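Local coordinates for serine acetyltransferase (Entamoeba histolytica, PDB 3Q1X), which probably catalyses the transfer of an acetyl group from acetyl-CoA to the hydroxyl of L-serine, a step in cysteine biosynthesis, at residues E14-L17 with F23-K26; D28-K33 with I123-P128; F45-F50 with Q54-S59. All coordinates share one frame; numbering follows the deposited sequence.

All three contacts lie in the N-terminal helical part of the chain, on the same side of its centre and apart from the left-handed beta-helix that follows. Along the sequence contact 1 closes before contact 2 opens, and contact 3 is nested inside the long loop that contact 2 closes. Contacts 1 and 3 are nearest, their centres about 8 Å apart, and are joined by the side chain of Asp48; contact 2 lies about 14 Å from contact 3 and about 16 Å from contact 1. The short helix 47-50 touches both other contacts, so helix 2-18, the loop after it and helix 120-126 meet around it. In the three-chain assembly, contact 2 alone touches a neighbouring subunit.

Contact 1 of 3, residues E14-L17 with F23-K26; sequences EMYL and FHSK
The touching rings of Tyr16 and His24 are held by one carboxylate, that of Asp48: its OD2 is gripped by two donors, His24 ND1 and the backbone N of Ser25, and its OD1 is hydrogen-bonded to the hydroxyl of Tyr16. This shared acid ties the last turns of helix 2-18, in the N-terminal helical region of the acetyltransferase, to the loop that follows it. The two rings form a T-shaped (edge-to-face) pair: their centroids are 4.7 Å apart and their planes stand at 83°, with the imidazole presenting its edge to the phenol face. The approach is off-centre. His24 CE1 is poised above the plane near the rim of the tyrosine ring, 3.3 Å from Tyr16 CE1. Tyr16 reaches this position with CG swung opposite its backbone N (chi1 159°), which sends the ring past the helix end toward the loop and carries the hydroxyl on to Asp48. With both rings bonded to one carboxylate, their relative tilt is probably fixed from the polar ends as well as by the stack. The histidine nitrogen facing Asp48 also borders the stack, His24 ND1 lying 3.4 Å from Tyr16 CE1.

Contact 2 of 3, residues D28-K33 with I123-P128; sequences DYPHKK and IIRCYP
Arg125, on helix 120-126, meets Tyr29, Pro30 and Lys32 of the facing loop. Before it in sequence, Ile123 and Ile124 pack inward on Leu107 of helix 82-113, while Arg125 points to the loop. Its CD lies over one face of the Tyr29 ring, 4.3 Å from the centroid, a CH-pi contact. The turn about the CG-CD bond (chi3 -59°) brings the guanidinium back over Tyr29 CB, which sits 3.4 Å above the centre of that flat group; ring and guanidinium planes are only 21° apart. At the far end Arg125 NH2 donates to Pro30 O at 2.8 Å, with a N-H...O angle of 150°, in the carbonyl plane and on a lone pair. A weak bond from Arg125 NH1 to the same Pro30 O, 3.3 Å long, makes the carbonyl a shared acceptor. This is a helix-to-loop junction of the N-terminal helical region that doubles as a subunit interface: NH1 also bonds Phe49 O, while NE reaches Tyr79 and NH2 forms a salt bridge with Glu153, both of the second subunit. Lys32 CG rests 3.6 Å from Arg125 NH2, its chain crossing the arginine at roughly a right angle. Next along, Cys126 packs on Glu156 of the second subunit, and Tyr127 N bonds Ile123 O at 3.1 Å.

Contact 3 of 3, residues F45-F50 with Q54-S59; sequences FFPDFF and QKITES
Pro47 and Ile56 are the pair whose CA atoms come nearest between the segments, 6.7 Å apart. The first segment leaves helix 36-45 at Phe46 and at once enters a short, weakly bonded helix. Its two backbone bonds each reach back three residues, as in a 3-10 turn: Phe49 N to Phe46 O at 3.1 Å, and Phe50 N to Pro47 O at 3.2 Å. The second segment leaves a 3-10 turn at Lys55, runs through Ile56 in a more open conformation, and reaches Glu58, the N-cap residue of helix 59-79.

Between the two backbones Ile56 supplies the second segment's side of the contact, and both of its branches meet the proline ring. CG1 presses on it, Ile56 CG1 to Pro47 CB measuring 3.7 Å. The side chains cross at about a right angle, with Ile56 CG2 4.0 Å from Pro47 CG, so that the proline is touched by both arms of the beta-branched chain. CD1 alone goes further, Ile56 CD1 lying 3.5 Å from Pro47 O. Its chi2 of 146° is displaced from a staggered position, and the methyl is turned toward the carboxylate of Asp48, with Ile56 CD1 3.5 Å from Asp48 OD1.

That carboxylate bends back toward Ile56, although the CB of Asp48 points away from the second segment. Its OD1 is touched by the Ile56 methyl, while its polar partners are Tyr16, His24 and Ser25. Tyr16 also packs on Pro47 and Ile56, bringing helix 2-18 against both. The arrangement is plain local packing of Ile56, from the loop before helix 59-79, on the short helix 47-50 that follows helix 36-45, in the N-terminal helical region that precedes the left-handed beta-helix of this hexapeptide-repeat acetyltransferase.

Contact 1 of 3, residues E14-L17 with F23-K26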
loop_
_atom_site.group_PDB
_atom_site.type_symbol
_atom_site.label_atom_id
_atom_site.label_comp_id
_atom_site.label_asym_id
_atom_site.label_seq_id
_atom_site.Cartn_x
_atom_site.Cartn_y
_atom_site.Cartn_z
ATOM N N GLU A 14 -15.384 7.303 31.300
ATOM C CA GLU A 14 -15.417 6.451 32.489
ATOM C C GLU A 14 -14.740 5.104 32.234
ATOM O O GLU A 14 -14.058 4.565 33.114
ATOM C CB GLU A 14 -16.861 6.248 32.964
ATOM C CG GLU A 14 -17.456 7.448 33.708
ATOM C CD GLU A 14 -16.738 7.756 35.020
ATOM O OE1 GLU A 14 -16.642 6.855 35.884
ATOM O OE2 GLU A 14 -16.271 8.903 35.190
ATOM N N MET A 15 -14.931 4.570 31.029
ATOM C CA MET A 15 -14.248 3.347 30.609
ATOM C C MET A 15 -12.741 3.574 30.561
ATOM O O MET A 15 -11.973 2.751 31.058
ATOM C CB MET A 15 -14.761 2.881 29.249
ATOM C CG MET A 15 -16.166 2.302 29.301
ATOM S SD MET A 15 -16.936 2.299 27.681
ATOM C CE MET A 15 -16.391 0.723 27.054
ATOM N N TYR A 16 -12.331 4.700 29.976
ATOM C CA TYR A 16 -10.923 5.101 29.937
ATOM C C TYR A 16 -10.320 5.133 31.348
ATOM O O TYR A 16 -9.259 4.559 31.581
ATOM C CB TYR A 16 -10.780 6.447 29.215
ATOM C CG TYR A 16 -9.508 7.227 29.511
ATOM C CD1 TYR A 16 -8.321 6.968 28.821
ATOM C CD2 TYR A 16 -9.507 8.251 30.463
ATOM C CE1 TYR A 16 -7.154 7.698 29.094
ATOM C CE2 TYR A 16 -8.353 8.984 30.741
ATOM C CZ TYR A 16 -7.181 8.705 30.055
ATOM O OH TYR A 16 -6.045 9.436 30.333
ATOM N N LEU A 17 -11.020 5.766 32.290
ATOM C CA LEU A 17 -10.575 5.827 33.685
ATOM C C LEU A 17 -10.400 4.454 34.350
ATOM O O LEU A 17 -9.546 4.283 35.235
ATOM C CB LEU A 17 -11.533 6.688 34.512
ATOM C CG LEU A 17 -11.473 8.208 34.370
ATOM C CD1 LEU A 17 -12.565 8.817 35.232
ATOM C CD2 LEU A 17 -10.099 8.769 34.753
ATOM N N PHE A 23 -3.357 -0.023 28.931
ATOM C CA PHE A 23 -4.111 0.789 27.982
ATOM C C PHE A 23 -3.910 2.279 28.268
ATOM O O PHE A 23 -4.584 3.131 27.693
ATOM C CB PHE A 23 -5.598 0.414 28.022
ATOM C CG PHE A 23 -5.865 -1.025 27.679
ATOM C CD1 PHE A 23 -5.983 -1.425 26.344
ATOM C CD2 PHE A 23 -5.998 -1.986 28.683
ATOM C CE1 PHE A 23 -6.230 -2.755 26.019
ATOM C CE2 PHE A 23 -6.241 -3.321 28.360
ATOM C CZ PHE A 23 -6.357 -3.708 27.029
ATOM N N HIS A 24 -2.964 2.577 29.154
ATOM C CA HIS A 24 -2.670 3.950 29.532
ATOM C C HIS A 24 -1.192 4.288 29.321
ATOM O O HIS A 24 -0.338 3.399 29.242
ATOM C CB HIS A 24 -3.043 4.194 31.002
ATOM C CG HIS A 24 -4.517 4.320 31.253
ATOM N ND1 HIS A 24 -5.308 5.256 30.620
ATOM C CD2 HIS A 24 -5.332 3.654 32.104
ATOM C CE1 HIS A 24 -6.549 5.149 31.060
ATOM N NE2 HIS A 24 -6.593 4.180 31.956
ATOM N N SER A 25 -0.909 5.584 29.238
ATOM C CA SER A 25 0.459 6.090 29.198
ATOM C C SER A 25 0.529 7.536 29.682
ATOM O O SER A 25 -0.386 8.326 29.431
ATOM C CB SER A 25 1.018 6.014 27.778
ATOM O OG SER A 25 2.403 6.303 27.770
ATOM N N LYS A 26 1.626 7.868 30.365
ATOM C CA LYS A 26 1.929 9.254 30.750
ATOM C C LYS A 26 2.800 9.947 29.699
ATOM O O LYS A 26 3.115 11.138 29.826
ATOM C CB LYS A 26 2.670 9.292 32.092
ATOM C CG LYS A 26 1.931 8.677 33.267
ATOM C CD LYS A 26 2.844 8.611 34.478
ATOM C CE LYS A 26 2.166 7.972 35.674
ATOM N NZ LYS A 26 2.908 8.280 36.928
#

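Contact 2 of 3, residues D28-K33 with I123-P128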
loop_
_atom_site.group_PDB
_atom_site.type_symbol
_atom_site.label_atom_id
_atom_site.label_comp_id
_atom_site.label_asym_id
_atom_site.label_seq_id
_atom_site.Cartn_x
_atom_site.Cartn_y
_atom_site.Cartn_z
ATOM N N ASP A 28 4.020 11.660 26.195
ATOM C CA ASP A 28 3.487 12.488 25.128
ATOM C C ASP A 28 4.153 12.084 23.818
ATOM O O ASP A 28 5.317 12.405 23.547
ATOM C CB ASP A 28 3.658 13.978 25.429
ATOM C CG ASP A 28 2.621 14.505 26.432
ATOM O OD1 ASP A 28 1.731 13.741 26.878
ATOM O OD2 ASP A 28 2.701 15.702 26.771
ATOM N N TYR A 29 3.390 11.350 23.022
ATOM C CA TYR A 29 3.880 10.735 21.799
ATOM C C TYR A 29 3.955 11.734 20.644
ATOM O O TYR A 29 3.227 12.739 20.647
ATOM C CB TYR A 29 2.988 9.541 21.441
ATOM C CG TYR A 29 3.039 8.427 22.464
ATOM C CD1 TYR A 29 4.001 7.429 22.377
ATOM C CD2 TYR A 29 2.123 8.371 23.515
ATOM C CE1 TYR A 29 4.062 6.407 23.308
ATOM C CE2 TYR A 29 2.170 7.345 24.455
ATOM C CZ TYR A 29 3.138 6.366 24.345
ATOM O OH TYR A 29 3.197 5.349 25.266
ATOM N N PRO A 30 4.844 11.473 19.655
ATOM C CA PRO A 30 4.978 12.349 18.487
ATOM C C PRO A 30 3.653 12.506 17.747
ATOM O O PRO A 30 2.949 11.517 17.519
ATOM C CB PRO A 30 5.989 11.605 17.604
ATOM C CG PRO A 30 6.770 10.758 18.558
ATOM C CD PRO A 30 5.760 10.317 19.576
ATOM N N HIS A 31 3.326 13.744 17.383
ATOM C CA HIS A 31 2.064 14.038 16.711
ATOM C C HIS A 31 2.088 13.550 15.270
ATOM O O HIS A 31 3.015 13.843 14.508
ATOM C CB HIS A 31 1.733 15.534 16.773
ATOM C CG HIS A 31 0.446 15.896 16.092
ATOM N ND1 HIS A 31 0.401 16.406 14.811
ATOM C CD2 HIS A 31 -0.838 15.815 16.511
ATOM C CE1 HIS A 31 -0.859 16.625 14.471
ATOM N NE2 HIS A 31 -1.631 16.275 15.486
ATOM N N LYS A 32 1.060 12.781 14.924
ATOM C CA LYS A 32 0.885 12.256 13.580
ATOM C C LYS A 32 -0.397 12.823 12.965
ATOM O O LYS A 32 -1.331 13.207 13.685
ATOM C CB LYS A 32 0.828 10.717 13.603
ATOM C CG LYS A 32 1.886 10.000 14.485
ATOM C CD LYS A 32 3.341 10.432 14.224
ATOM C CE LYS A 32 3.815 10.125 12.809
ATOM N NZ LYS A 32 4.608 8.868 12.718
ATOM N N LYS A 33 -0.428 12.882 11.636
ATOM C CA LYS A 33 -1.627 13.275 10.903
ATOM C C LYS A 33 -1.967 12.195 9.885
ATOM O O LYS A 33 -1.219 11.962 8.934
ATOM C CB LYS A 33 -1.421 14.624 10.216
ATOM N N ILE A 123 1.391 -1.211 19.407
ATOM C CA ILE A 123 0.295 -1.716 18.594
ATOM C C ILE A 123 -0.725 -0.617 18.340
ATOM O O ILE A 123 -1.132 -0.379 17.194
ATOM C CB ILE A 123 -0.360 -2.960 19.253
ATOM C CG1 ILE A 123 0.720 -4.000 19.585
ATOM C CG2 ILE A 123 -1.427 -3.551 18.333
ATOM C CD1 ILE A 123 0.203 -5.275 20.256
ATOM N N ILE A 124 -1.095 0.065 19.421
ATOM C CA ILE A 124 -1.982 1.215 19.385
ATOM C C ILE A 124 -1.437 2.315 18.481
ATOM O O ILE A 124 -2.165 2.856 17.662
ATOM C CB ILE A 124 -2.227 1.765 20.805
ATOM C CG1 ILE A 124 -2.973 0.700 21.627
ATOM C CG2 ILE A 124 -2.938 3.128 20.744
ATOM C CD1 ILE A 124 -3.157 1.009 23.095
ATOM N N ARG A 125 -0.151 2.617 18.625
ATOM C CA ARG A 125 0.442 3.732 17.904
ATOM C C ARG A 125 0.588 3.487 16.409
ATOM O O ARG A 125 0.391 4.401 15.621
ATOM C CB ARG A 125 1.803 4.091 18.503
ATOM C CG ARG A 125 1.728 4.817 19.834
ATOM C CD ARG A 125 1.390 6.281 19.647
ATOM N NE ARG A 125 2.383 6.950 18.814
ATOM C CZ ARG A 125 2.264 8.185 18.337
ATOM N NH1 ARG A 125 1.170 8.903 18.584
ATOM N NH2 ARG A 125 3.243 8.694 17.597
ATOM N N CYS A 126 0.932 2.264 16.004
ATOM C CA CYS A 126 1.375 2.087 14.615
ATOM C C CYS A 126 1.152 0.729 13.956
ATOM O O CYS A 126 1.558 0.557 12.818
ATOM C CB CYS A 126 2.860 2.443 14.496
ATOM S SG CYS A 126 3.951 1.154 15.108
ATOM N N TYR A 127 0.525 -0.230 14.636
ATOM C CA TYR A 127 0.287 -1.533 13.979
ATOM C C TYR A 127 -0.832 -1.395 12.939
ATOM O O TYR A 127 -1.944 -1.001 13.285
ATOM C CB TYR A 127 -0.047 -2.628 14.989
ATOM C CG TYR A 127 1.156 -3.418 15.493
ATOM C CD1 TYR A 127 1.108 -4.814 15.542
ATOM C CD2 TYR A 127 2.335 -2.783 15.899
ATOM C CE1 TYR A 127 2.186 -5.552 15.989
ATOM C CE2 TYR A 127 3.434 -3.521 16.362
ATOM C CZ TYR A 127 3.352 -4.909 16.390
ATOM O OH TYR A 127 4.419 -5.660 16.842
ATOM N N PRO A 128 -0.534 -1.717 11.661
ATOM C CA PRO A 128 -1.495 -1.415 10.592
ATOM C C PRO A 128 -2.785 -2.248 10.654
ATOM O O PRO A 128 -3.870 -1.732 10.365
ATOM C CB PRO A 128 -0.706 -1.701 9.301
ATOM C CG PRO A 128 0.354 -2.675 9.714
ATOM C CD PRO A 128 0.693 -2.351 11.142
#

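Contact 3 of 3, residues F45-F50 with Q54-S59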
loop_
_atom_site.group_PDB
_atom_site.type_symbol
_atom_site.label_atom_id
_atom_site.label_comp_id
_atom_site.label_asym_id
_atom_site.label_seq_id
_atom_site.Cartn_x
_atom_site.Cartn_y
_atom_site.Cartn_z
ATOM N N PHE A 45 -10.766 6.673 21.271
ATOM C CA PHE A 45 -10.587 5.374 21.918
ATOM C C PHE A 45 -9.330 5.251 22.770
ATOM O O PHE A 45 -9.357 4.572 23.792
ATOM C CB PHE A 45 -10.613 4.238 20.891
ATOM C CG PHE A 45 -11.972 3.971 20.300
ATOM C CD1 PHE A 45 -13.108 3.890 21.107
ATOM C CD2 PHE A 45 -12.108 3.763 18.931
ATOM C CE1 PHE A 45 -14.367 3.633 20.547
ATOM C CE2 PHE A 45 -13.353 3.491 18.364
ATOM C CZ PHE A 45 -14.485 3.428 19.172
ATOM N N PHE A 46 -8.239 5.880 22.337
ATOM C CA PHE A 46 -6.959 5.796 23.053
ATOM C C PHE A 46 -6.270 7.157 23.190
ATOM O O PHE A 46 -5.175 7.369 22.643
ATOM C CB PHE A 46 -6.046 4.761 22.373
ATOM C CG PHE A 46 -6.702 3.421 22.174
ATOM C CD1 PHE A 46 -6.815 2.526 23.232
ATOM C CD2 PHE A 46 -7.232 3.067 20.936
ATOM C CE1 PHE A 46 -7.440 1.295 23.062
ATOM C CE2 PHE A 46 -7.858 1.835 20.752
ATOM C CZ PHE A 46 -7.963 0.947 21.815
ATOM N N PRO A 47 -6.904 8.092 23.935
ATOM C CA PRO A 47 -6.401 9.466 24.032
ATOM C C PRO A 47 -4.975 9.608 24.580
ATOM O O PRO A 47 -4.283 10.539 24.195
ATOM C CB PRO A 47 -7.395 10.141 24.982
ATOM C CG PRO A 47 -8.088 9.027 25.693
ATOM C CD PRO A 47 -8.153 7.921 24.700
ATOM N N ASP A 48 -4.549 8.703 25.459
ATOM C CA ASP A 48 -3.198 8.757 26.051
ATOM C C ASP A 48 -2.095 8.676 25.007
ATOM O O ASP A 48 -0.960 9.102 25.240
ATOM C CB ASP A 48 -2.987 7.613 27.042
ATOM C CG ASP A 48 -3.607 7.880 28.395
ATOM O OD1 ASP A 48 -4.031 9.025 28.658
ATOM O OD2 ASP A 48 -3.653 6.932 29.194
ATOM N N PHE A 49 -2.434 8.115 23.855
ATOM C CA PHE A 49 -1.432 7.811 22.848
ATOM C C PHE A 49 -1.458 8.797 21.702
ATOM O O PHE A 49 -0.541 8.820 20.885
ATOM C CB PHE A 49 -1.620 6.374 22.357
ATOM C CG PHE A 49 -1.587 5.367 23.465
ATOM C CD1 PHE A 49 -0.374 4.889 23.946
ATOM C CD2 PHE A 49 -2.769 4.914 24.052
ATOM C CE1 PHE A 49 -0.340 3.970 24.985
ATOM C CE2 PHE A 49 -2.737 3.996 25.092
ATOM C CZ PHE A 49 -1.524 3.519 25.556
ATOM N N PHE A 50 -2.502 9.621 21.660
ATOM C CA PHE A 50 -2.700 10.542 20.549
ATOM C C PHE A 50 -3.031 11.966 20.970
ATOM O O PHE A 50 -3.205 12.835 20.114
ATOM C CB PHE A 50 -3.734 9.970 19.576
ATOM C CG PHE A 50 -3.328 8.648 19.011
ATOM C CD1 PHE A 50 -2.324 8.579 18.045
ATOM C CD2 PHE A 50 -3.897 7.471 19.479
ATOM C CE1 PHE A 50 -1.919 7.355 17.525
ATOM C CE2 PHE A 50 -3.501 6.241 18.962
ATOM C CZ PHE A 50 -2.508 6.188 17.983
ATOM N N GLN A 54 -2.021 16.729 29.267
ATOM C CA GLN A 54 -2.648 17.913 29.857
ATOM C C GLN A 54 -4.016 18.252 29.246
ATOM O O GLN A 54 -4.683 19.195 29.692
ATOM C CB GLN A 54 -1.695 19.116 29.777
ATOM C CG GLN A 54 -1.005 19.487 31.104
ATOM C CD GLN A 54 -0.408 18.294 31.849
ATOM O OE1 GLN A 54 0.589 17.702 31.419
ATOM N NE2 GLN A 54 -1.011 17.949 32.986
ATOM N N LYS A 55 -4.439 17.462 28.253
ATOM C CA LYS A 55 -5.654 17.761 27.482
ATOM C C LYS A 55 -6.808 16.740 27.590
ATOM O O LYS A 55 -7.907 17.010 27.109
ATOM C CB LYS A 55 -5.307 17.999 26.004
ATOM C CG LYS A 55 -4.145 18.953 25.763
ATOM C CD LYS A 55 -4.286 19.631 24.410
ATOM C CE LYS A 55 -2.931 19.981 23.814
ATOM N NZ LYS A 55 -3.089 20.713 22.526
ATOM N N ILE A 56 -6.569 15.589 28.218
ATOM C CA ILE A 56 -7.584 14.517 28.317
ATOM C C ILE A 56 -8.533 14.694 29.526
ATOM O O ILE A 56 -8.104 14.563 30.676
ATOM C CB ILE A 56 -6.908 13.113 28.325
ATOM C CG1 ILE A 56 -6.046 12.942 27.065
ATOM C CG2 ILE A 56 -7.954 12.004 28.426
ATOM C CD1 ILE A 56 -4.792 12.117 27.261
ATOM N N THR A 57 -9.818 14.963 29.260
ATOM C CA THR A 57 -10.737 15.521 30.281
ATOM C C THR A 57 -12.207 15.031 30.346
ATOM O O THR A 57 -12.886 15.276 31.345
ATOM C CB THR A 57 -10.801 17.069 30.160
ATOM O OG1 THR A 57 -10.976 17.434 28.785
ATOM C CG2 THR A 57 -9.528 17.725 30.709
ATOM N N GLU A 58 -12.669 14.339 29.302
ATOM C CA GLU A 58 -14.106 14.096 28.983
ATOM C C GLU A 58 -14.626 15.154 28.015
ATOM O O GLU A 58 -15.172 14.813 26.964
ATOM C CB GLU A 58 -15.058 13.975 30.194
ATOM C CG GLU A 58 -16.545 13.890 29.749
ATOM C CD GLU A 58 -17.542 13.465 30.829
ATOM O OE1 GLU A 58 -17.161 12.764 31.786
ATOM O OE2 GLU A 58 -18.734 13.820 30.692
ATOM N N SER A 59 -14.459 16.427 28.371
ATOM C CA SER A 59 -14.815 17.525 27.476
ATOM C C SER A 59 -14.040 17.429 26.166
ATOM O O SER A 59 -14.593 17.692 25.102
ATOM C CB SER A 59 -14.573 18.889 28.129
ATOM O OG SER A 59 -14.846 19.935 27.207
#